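PDB 6SCE: uncharacterized protein from Thermus thermophilus HB8, which probably acts as a CARF-domain nuclease of type III CRISPR defence that cuts DNA when activated by cyclic oligoadenylate. Local coordinates for residues 364-369 with 393-398. Sequence-based numbering, arbitrary orientation.
Sequences VVEEAL and ALRDGA
The guanidinium of Arg395 and the carboxylate of Glu366 meet obliquely, their planes turned 57° apart. One oxygen, OE2 of Glu366, does all the bridging: it lies 3.0 Å from NE and 3.1 Å from NH2 of Arg395, and both bonds of this salt bridge are weak because both are strongly bent. Better directed is the bond from Arg395 NH1 to Leu394 O, 2.9 Å long at 158°; the acceptor lies close to the guanidinium plane, whereas the donor stands above the carbonyl plane. NH1 is shared between the carbonyl oxygens of Leu392 and Leu394, which fixes the guanidinium's rotation beside the chain leaving helix 384-393, and the bend at chi2 brings it there. Val365 sets both methyls against this chain: CG1, anti to the backbone N, lies 3.9 Å from Arg395 N, and CG2 lies 3.6 Å from Ala393 O and 4.1 Å from Leu394 CD2. An alanine here would remove both methyls, and would probably leave Ala393 O, Arg395 N and the Leu394 side chain less well covered. Further along helix 354-370, Leu369 lies against the type II turn Arg395-Ala398, its two methyls touching successive peptide groups: CD1 reaches Asp396 O at 3.4 Å, while CD2 lies 3.9 Å from Gly397 C. Methyl groups thus cover backbone polar atoms of the link into strand 399-404, including the buried, partnerless Arg395 N, while the one salt bridge between the segments is weak and bent.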
loop_
_atom_site.group_PDB
_atom_site.type_symbol
_atom_site.label_atom_id
_atom_site.label_comp_id
_atom_site.label_asym_id
_atom_site.label_seq_id
_atom_site.Cartn_x
_atom_site.Cartn_y
_atom_site.Cartn_z
ATOM N N VAL A 364 12.273 -19.113 -18.147
ATOM C CA VAL A 364 13.336 -18.549 -17.342
ATOM C C VAL A 364 13.598 -19.504 -16.174
ATOM O O VAL A 364 14.736 -19.866 -15.882
ATOM C CB VAL A 364 12.953 -17.127 -16.847
ATOM C CG1 VAL A 364 13.913 -16.611 -15.790
ATOM C CG2 VAL A 364 12.825 -16.172 -18.012
ATOM N N VAL A 365 12.528 -19.937 -15.521
ATOM C CA VAL A 365 12.636 -20.903 -14.449
ATOM C C VAL A 365 13.325 -22.192 -14.934
ATOM O O VAL A 365 14.250 -22.690 -14.295
ATOM C CB VAL A 365 11.243 -21.238 -13.888
ATOM C CG1 VAL A 365 11.283 -22.402 -12.908
ATOM C CG2 VAL A 365 10.656 -20.008 -13.224
ATOM N N GLU A 366 12.861 -22.715 -16.051
ATOM C CA GLU A 366 13.359 -23.997 -16.544
ATOM C C GLU A 366 14.844 -23.906 -16.892
ATOM O O GLU A 366 15.614 -24.776 -16.501
ATOM C CB GLU A 366 12.504 -24.523 -17.704
ATOM C CG GLU A 366 11.229 -25.184 -17.172
ATOM C CD GLU A 366 10.126 -25.371 -18.203
ATOM O OE1 GLU A 366 10.404 -25.301 -19.418
ATOM O OE2 GLU A 366 8.969 -25.586 -17.777
ATOM N N GLU A 367 15.239 -22.835 -17.570
ATOM C CA GLU A 367 16.650 -22.599 -17.866
ATOM C C GLU A 367 17.462 -22.426 -16.586
ATOM O O GLU A 367 18.534 -23.009 -16.445
ATOM C CB GLU A 367 16.805 -21.416 -18.817
ATOM C CG GLU A 367 18.236 -21.040 -19.164
ATOM C CD GLU A 367 18.960 -22.069 -20.028
ATOM O OE1 GLU A 367 18.335 -23.028 -20.496
ATOM O OE2 GLU A 367 20.177 -21.900 -20.227
ATOM N N ALA A 368 16.947 -21.662 -15.624
ATOM C CA ALA A 368 17.653 -21.472 -14.371
ATOM C C ALA A 368 17.905 -22.779 -13.638
ATOM O O ALA A 368 19.012 -22.997 -13.110
ATOM C CB ALA A 368 16.895 -20.518 -13.468
ATOM N N LEU A 369 16.897 -23.644 -13.601
ATOM C CA LEU A 369 17.001 -24.909 -12.885
ATOM C C LEU A 369 17.931 -25.885 -13.609
ATOM O O LEU A 369 18.596 -26.704 -12.979
ATOM C CB LEU A 369 15.615 -25.537 -12.681
ATOM C CG LEU A 369 14.706 -24.763 -11.705
ATOM C CD1 LEU A 369 13.342 -25.433 -11.659
ATOM C CD2 LEU A 369 15.311 -24.626 -10.305
ATOM N N ALA A 393 4.371 -20.744 -12.997
ATOM C CA ALA A 393 5.621 -20.813 -13.755
ATOM C C ALA A 393 6.685 -21.637 -13.055
ATOM O O ALA A 393 7.660 -22.038 -13.676
ATOM C CB ALA A 393 6.167 -19.426 -13.996
ATOM N N LEU A 394 6.535 -21.833 -11.746
ATOM C CA LEU A 394 7.571 -22.479 -10.966
ATOM C C LEU A 394 7.610 -23.980 -11.252
ATOM O O LEU A 394 6.660 -24.541 -11.772
ATOM C CB LEU A 394 7.383 -22.234 -9.485
ATOM C CG LEU A 394 7.354 -20.729 -9.150
ATOM C CD1 LEU A 394 7.252 -20.595 -7.647
ATOM C CD2 LEU A 394 8.536 -19.914 -9.682
ATOM N N ARG A 395 8.754 -24.581 -10.958
ATOM C CA ARG A 395 8.931 -26.024 -11.036
ATOM C C ARG A 395 9.716 -26.447 -9.809
ATOM O O ARG A 395 10.362 -25.611 -9.160
ATOM C CB ARG A 395 9.734 -26.418 -12.295
ATOM C CG ARG A 395 9.138 -25.951 -13.614
ATOM C CD ARG A 395 7.857 -26.669 -13.995
ATOM N NE ARG A 395 7.383 -26.201 -15.311
ATOM C CZ ARG A 395 6.479 -25.232 -15.533
ATOM N NH1 ARG A 395 5.873 -24.582 -14.539
ATOM N NH2 ARG A 395 6.161 -24.916 -16.781
ATOM N N ASP A 396 9.666 -27.744 -9.503
ATOM C CA ASP A 396 10.405 -28.304 -8.364
ATOM C C ASP A 396 11.842 -27.773 -8.359
ATOM O O ASP A 396 12.506 -27.780 -9.387
ATOM C CB ASP A 396 10.415 -29.846 -8.421
ATOM C CG ASP A 396 9.050 -30.464 -8.174
ATOM O OD1 ASP A 396 8.123 -29.769 -7.690
ATOM O OD2 ASP A 396 8.903 -31.674 -8.451
ATOM N N GLY A 397 12.292 -27.272 -7.212
ATOM C CA GLY A 397 13.598 -26.623 -7.096
ATOM C C GLY A 397 13.521 -25.111 -6.901
ATOM O O GLY A 397 14.393 -24.524 -6.275
ATOM N N ALA A 398 12.479 -24.477 -7.439
ATOM C CA ALA A 398 12.275 -23.043 -7.221
ATOM C C ALA A 398 12.020 -22.760 -5.743
ATOM O O ALA A 398 11.521 -23.604 -4.983
ATOM C CB ALA A 398 11.136 -22.503 -8.091
#